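Local coordinates for hydrolase, alpha/beta hydrolase FOLD family (Staphylococcus aureus, PDB 2XMZ), which probably catalyses the formation of 2-succinyl-6-hydroxy-2,4-cyclohexadiene-1-carboxylate, a lyase step of menaquinone biosynthesis, on an alpha/beta hydrolase scaffold, at residues A[23-29]-A[47-53]; A[88-92]-A[245-249]. One frame throughout, in Å; residues are numbered along the deposited sequence.

Contact 1 (A[23-29]-A[47-53])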
loop_
_atom_site.group_PDB
_atom_site.type_symbol
_atom_site.label_atom_id
_atom_site.label_comp_id
_atom_site.label_asym_id
_atom_site.label_seq_id
_atom_site.Cartn_x
_atom_site.Cartn_y
_atom_site.Cartn_z
ATOM N N HIS A 23 3.937 -0.230 -1.311
ATOM C CA HIS A 23 3.286 -0.628 -2.556
ATOM C C HIS A 23 2.175 -1.652 -2.279
ATOM O O HIS A 23 1.932 -2.025 -1.129
ATOM C CB HIS A 23 4.332 -1.279 -3.472
ATOM C CG HIS A 23 4.996 -2.462 -2.829
ATOM N ND1 HIS A 23 4.470 -3.731 -2.901
ATOM C CD2 HIS A 23 6.094 -2.552 -2.043
ATOM C CE1 HIS A 23 5.226 -4.558 -2.198
ATOM N NE2 HIS A 23 6.218 -3.867 -1.664
ATOM N N GLY A 24 1.541 -2.138 -3.347
ATOM C CA GLY A 24 0.468 -3.121 -3.245
ATOM C C GLY A 24 0.932 -4.531 -3.629
ATOM O O GLY A 24 2.095 -4.736 -4.006
ATOM N N PHE A 25 0.014 -5.479 -3.524
ATOM C CA PHE A 25 0.243 -6.877 -3.840
ATOM C C PHE A 25 0.671 -7.069 -5.293
ATOM O O PHE A 25 0.179 -6.368 -6.196
ATOM C CB PHE A 25 -1.019 -7.690 -3.543
ATOM C CG PHE A 25 -0.857 -9.155 -3.839
ATOM C CD1 PHE A 25 0.007 -9.932 -3.067
ATOM C CD2 PHE A 25 -1.552 -9.750 -4.880
ATOM C CE1 PHE A 25 0.176 -11.273 -3.322
ATOM C CE2 PHE A 25 -1.399 -11.113 -5.155
ATOM C CZ PHE A 25 -0.529 -11.883 -4.374
ATOM N N LEU A 26 1.580 -8.008 -5.526
ATOM C CA LEU A 26 2.009 -8.371 -6.886
ATOM C C LEU A 26 2.707 -7.207 -7.577
ATOM O O LEU A 26 2.590 -7.011 -8.793
ATOM C CB LEU A 26 0.821 -8.817 -7.750
ATOM C CG LEU A 26 0.521 -10.248 -8.209
ATOM C CD1 LEU A 26 -0.427 -10.194 -9.415
ATOM C CD2 LEU A 26 1.736 -11.078 -8.552
ATOM N N SER A 27 3.430 -6.422 -6.799
ATOM C CA SER A 27 4.037 -5.209 -7.305
ATOM C C SER A 27 5.170 -4.935 -6.362
ATOM O O SER A 27 5.486 -5.777 -5.526
ATOM C CB SER A 27 3.016 -4.061 -7.284
ATOM O OG SER A 27 3.608 -2.818 -7.639
ATOM N N ASP A 28 5.823 -3.789 -6.515
ATOM C CA ASP A 28 6.853 -3.412 -5.582
ATOM C C ASP A 28 7.050 -1.909 -5.688
ATOM O O ASP A 28 6.252 -1.195 -6.333
ATOM C CB ASP A 28 8.169 -4.215 -5.804
ATOM C CG ASP A 28 8.681 -4.154 -7.225
ATOM O OD1 ASP A 28 8.879 -5.226 -7.846
ATOM O OD2 ASP A 28 8.918 -3.051 -7.746
ATOM N N SER A 29 8.143 -1.450 -5.098
ATOM C CA SER A 29 8.440 -0.025 -5.027
ATOM C C SER A 29 8.571 0.656 -6.382
ATOM O O SER A 29 8.434 1.877 -6.466
ATOM C CB SER A 29 9.701 0.188 -4.226
ATOM O OG SER A 29 9.424 -0.114 -2.862
ATOM N N THR A 47 11.201 4.264 -0.129
ATOM C CA THR A 47 10.308 3.244 -0.625
ATOM C C THR A 47 10.740 1.978 0.059
ATOM O O THR A 47 11.940 1.778 0.272
ATOM C CB THR A 47 10.391 3.090 -2.154
ATOM O OG1 THR A 47 11.719 2.761 -2.533
ATOM C CG2 THR A 47 9.929 4.379 -2.869
ATOM N N ILE A 48 9.765 1.137 0.400
ATOM C CA ILE A 48 10.016 -0.137 1.050
ATOM C C ILE A 48 9.269 -1.236 0.278
ATOM O O ILE A 48 8.063 -1.127 0.006
ATOM C CB ILE A 48 9.540 -0.139 2.520
ATOM C CG1 ILE A 48 10.184 1.016 3.305
ATOM C CG2 ILE A 48 9.865 -1.495 3.195
ATOM C CD1 ILE A 48 9.547 1.228 4.724
ATOM N N ASP A 49 10.016 -2.267 -0.072
ATOM C CA ASP A 49 9.457 -3.497 -0.596
ATOM C C ASP A 49 8.998 -4.379 0.561
ATOM O O ASP A 49 9.782 -4.690 1.450
ATOM C CB ASP A 49 10.501 -4.233 -1.434
ATOM C CG ASP A 49 10.674 -3.627 -2.806
ATOM O OD1 ASP A 49 9.840 -2.784 -3.184
ATOM O OD2 ASP A 49 11.648 -3.976 -3.501
ATOM N N LEU A 50 7.737 -4.771 0.539
ATOM C CA LEU A 50 7.153 -5.554 1.616
ATOM C C LEU A 50 7.533 -7.038 1.433
ATOM O O LEU A 50 7.991 -7.440 0.340
ATOM C CB LEU A 50 5.623 -5.328 1.671
ATOM C CG LEU A 50 5.242 -3.896 2.128
ATOM C CD1 LEU A 50 3.806 -3.504 1.749
ATOM C CD2 LEU A 50 5.480 -3.738 3.644
ATOM N N PRO A 51 7.376 -7.846 2.502
ATOM C CA PRO A 51 7.801 -9.243 2.455
ATOM C C PRO A 51 7.300 -9.973 1.206
ATOM O O PRO A 51 6.085 -9.918 0.859
ATOM C CB PRO A 51 7.165 -9.833 3.708
ATOM C CG PRO A 51 7.171 -8.669 4.676
ATOM C CD PRO A 51 6.821 -7.485 3.826
ATOM N N GLY A 52 8.238 -10.653 0.559
ATOM C CA GLY A 52 7.982 -11.411 -0.672
ATOM C C GLY A 52 7.993 -10.610 -1.963
ATOM O O GLY A 52 7.986 -11.193 -3.052
ATOM N N HIS A 53 7.968 -9.287 -1.862
ATOM C CA HIS A 53 7.831 -8.434 -3.044
ATOM C C HIS A 53 9.110 -7.719 -3.466
ATOM O O HIS A 53 9.892 -7.237 -2.616
ATOM C CB HIS A 53 6.739 -7.387 -2.826
ATOM C CG HIS A 53 5.362 -7.971 -2.721
ATOM N ND1 HIS A 53 4.970 -8.763 -1.664
ATOM C CD2 HIS A 53 4.309 -7.923 -3.567
ATOM C CE1 HIS A 53 3.721 -9.157 -1.850
ATOM N NE2 HIS A 53 3.296 -8.658 -2.996
HETATM O O HOH W 1 11.499 -2.388 -5.946
HETATM O O HOH W 2 12.381 -0.109 -2.178
#
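Asp49 OD1 takes two bonds from Ser29: the hydroxyl OG donates at 2.7 Å from above the carboxylate plane, and the backbone N of the same residue comes in at 2.9 Å, nearly along the C-O axis. Together they fix the rotation of the carboxylate, whose other oxygen, OD2, accepts from Glu55 N and from a water that also bonds weakly to Asp28 OD2. Asp28 OD1 is salt-bridged to Arg30 and also bonded to Gln179, which would offset the nearness of the two acids. A second water joins Ser29 OG to Thr47 OG1.

Further along, the His23 ring is held at both nitrogens. ND1 donates to Gly24 O, almost in the ring plane; His23 NE2 accepts from Leu50 N at 2.8 Å, nearly straight at 173° though 16° out of the ring plane. The ring lies between Asp28 CA on one face and Leu50 CD1 on the other. With CG set between the backbone N and carbonyl carbon, its far end reaches the 47-53 backbone, and His23 CE1 presses on His53 CB at 3.3 Å.

His53 repeats the pattern: ND1 donates to Pro51 O, and NE2 accepts from Leu26 N at 3.1 Å, within the ring plane. Phe25 CD1 packs beside that nitrogen, the two rings inclined at 68°. A type II turn, Leu50 to His53, brings this second histidine back to the 23-29 loop. The arrangement ties together the loops following two neighbouring parallel strands, 17-22 and 44-48, with His23 and Gly24 matching the HG motif that borders the oxyanion hole in many alpha/beta hydrolases.

Contact 2 (A[88-92]-A[245-249])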
loop_
_atom_site.group_PDB
_atom_site.type_symbol
_atom_site.label_atom_id
_atom_site.label_comp_id
_atom_site.label_asym_id
_atom_site.label_seq_id
_atom_site.Cartn_x
_atom_site.Cartn_y
_atom_site.Cartn_z
ATOM N N PHE A 88 2.776 6.297 3.781
ATOM C CA PHE A 88 1.828 6.147 2.714
ATOM C C PHE A 88 1.715 4.663 2.390
ATOM O O PHE A 88 2.724 3.974 2.208
ATOM C CB PHE A 88 2.301 6.906 1.461
ATOM C CG PHE A 88 1.447 6.622 0.235
ATOM C CD1 PHE A 88 1.649 5.468 -0.524
ATOM C CD2 PHE A 88 0.446 7.505 -0.154
ATOM C CE1 PHE A 88 0.837 5.177 -1.630
ATOM C CE2 PHE A 88 -0.368 7.229 -1.273
ATOM C CZ PHE A 88 -0.156 6.062 -2.009
ATOM N N GLY A 89 0.487 4.174 2.282
ATOM C CA GLY A 89 0.263 2.826 1.793
ATOM C C GLY A 89 -0.871 2.725 0.782
ATOM O O GLY A 89 -1.950 3.301 0.983
ATOM N N TYR A 90 -0.592 2.004 -0.309
ATOM C CA TYR A 90 -1.566 1.726 -1.346
ATOM C C TYR A 90 -2.026 0.292 -1.227
ATOM O O TYR A 90 -1.204 -0.615 -1.257
ATOM C CB TYR A 90 -0.970 1.948 -2.758
ATOM C CG TYR A 90 -1.694 1.184 -3.843
ATOM C CD1 TYR A 90 -2.964 1.577 -4.280
ATOM C CD2 TYR A 90 -1.104 0.062 -4.442
ATOM C CE1 TYR A 90 -3.641 0.864 -5.280
ATOM C CE2 TYR A 90 -1.778 -0.683 -5.460
ATOM C CZ TYR A 90 -3.039 -0.267 -5.864
ATOM O OH TYR A 90 -3.702 -0.952 -6.847
ATOM N N SER A 91 -3.342 0.109 -1.140
ATOM C CA SER A 91 -3.998 -1.199 -1.205
ATOM C C SER A 91 -3.368 -2.105 -0.154
ATOM O O SER A 91 -3.405 -1.765 1.019
ATOM C CB SER A 91 -3.904 -1.797 -2.624
ATOM O OG SER A 91 -4.937 -2.748 -2.824
ATOM N N MET A 92 -2.732 -3.205 -0.557
ATOM C CA MET A 92 -2.031 -4.074 0.442
ATOM C C MET A 92 -1.116 -3.293 1.370
ATOM O O MET A 92 -1.106 -3.542 2.578
ATOM C CB MET A 92 -1.228 -5.199 -0.240
ATOM C CG MET A 92 -0.311 -6.021 0.711
ATOM S SD MET A 92 0.676 -7.208 -0.221
ATOM C CE MET A 92 2.097 -6.207 -0.624
ATOM N N HIS A 245 -8.827 1.527 -9.002
ATOM C CA HIS A 245 -8.152 1.163 -7.766
ATOM C C HIS A 245 -6.758 1.795 -7.649
ATOM O O HIS A 245 -6.419 2.384 -6.614
ATOM C CB HIS A 245 -8.053 -0.354 -7.678
ATOM C CG HIS A 245 -7.747 -0.855 -6.307
ATOM N ND1 HIS A 245 -8.640 -0.749 -5.261
ATOM C CD2 HIS A 245 -6.664 -1.503 -5.817
ATOM C CE1 HIS A 245 -8.106 -1.290 -4.178
ATOM N NE2 HIS A 245 -6.918 -1.773 -4.491
ATOM N N THR A 246 -5.961 1.673 -8.708
ATOM C CA THR A 246 -4.568 2.157 -8.677
ATOM C C THR A 246 -4.512 3.592 -9.208
ATOM O O THR A 246 -4.022 3.853 -10.317
ATOM C CB THR A 246 -3.619 1.251 -9.466
ATOM O OG1 THR A 246 -3.986 -0.121 -9.285
ATOM C CG2 THR A 246 -2.177 1.451 -9.017
ATOM N N ILE A 247 -5.006 4.506 -8.387
ATOM C CA ILE A 247 -5.058 5.925 -8.719
ATOM C C ILE A 247 -3.678 6.472 -9.099
ATOM O O ILE A 247 -3.554 7.179 -10.098
ATOM C CB ILE A 247 -5.563 6.780 -7.549
ATOM C CG1 ILE A 247 -6.837 6.202 -6.920
ATOM C CG2 ILE A 247 -5.794 8.234 -8.027
ATOM C CD1 ILE A 247 -7.138 6.798 -5.534
ATOM N N HIS A 248 -2.645 6.129 -8.330
ATOM C CA HIS A 248 -1.300 6.704 -8.569
ATOM C C HIS A 248 -0.747 6.368 -9.946
ATOM O O HIS A 248 0.228 6.974 -10.413
ATOM C CB HIS A 248 -0.310 6.370 -7.426
ATOM C CG HIS A 248 0.091 4.929 -7.324
ATOM N ND1 HIS A 248 -0.444 4.072 -6.392
ATOM C CD2 HIS A 248 1.032 4.217 -7.991
ATOM C CE1 HIS A 248 0.106 2.876 -6.523
ATOM N NE2 HIS A 248 1.021 2.944 -7.477
ATOM N N VAL A 249 -1.369 5.401 -10.607
ATOM C CA VAL A 249 -0.974 5.047 -11.979
ATOM C C VAL A 249 -1.923 5.628 -13.043
ATOM O O VAL A 249 -1.497 5.926 -14.158
ATOM C CB VAL A 249 -0.885 3.517 -12.134
ATOM C CG1 VAL A 249 -0.777 3.130 -13.578
ATOM C CG2 VAL A 249 0.325 2.994 -11.399
#
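Strand 88-90 ends in a tight turn at Ser91, whose phi/psi of 54°/-118° is the strained backbone expected of a nucleophile elbow, and helix 92-103 starts straight after it. Facing it, Thr246 centres an inverse gamma turn just before helix 247-250; the backbones stay well apart, Tyr90 CA and Thr246 CA being 7.9 Å from each other, and side chains fill the gap.

Ser91 OG is hydrogen-bonded to His245 NE2 at 2.8 Å, at the imidazole edge and in its plane. His245 ND1 bonds Asp218, consistent with a Ser-His-Asp catalytic triad. Tyr90 spans the interface beside this pair: its OH shares a 2.6 Å hydrogen bond with Thr246 OG1, and His245 O lies at the ring edge. Ser91 CB sits over the centre of one tyrosine face. Against the opposite face His248 brings CE1, 3.6 Å from Tyr90 CG, in a T-shaped pair with planes at 89°. Bonds from His248 ND1 to Glu114 and from NE2 to Thr31 fix the rotation of that imidazole.

Strand 84-90 runs between strands 17-22 and 110-114, and Glu114, at the end of the latter, also touches Tyr90 and Ile247, while Val249 packs on helix 166-177.

How the contacts relate
Contact 1 closes along the chain before contact 2 opens, yet their centres are only 11 Å apart and both gather at one end of the same sheet. They meet through packing: Gly24 N lies 3.6 Å from Tyr90 CD2, Phe25 N is 3.5 Å from Met92 CB, and Met92 CE touches His53 CE1 at 3.6 Å. Contact 2 holds two members of the probable triad, and contact 1 packs the 23-29 loop beside the elbow carrying Ser91. Phe25 N and Met92 N stand 4.6 Å apart, probably placed as the two oxyanion-hole amides are in related hydrolases. Thr31, bonded to His248 and touching His23, is a further bridge.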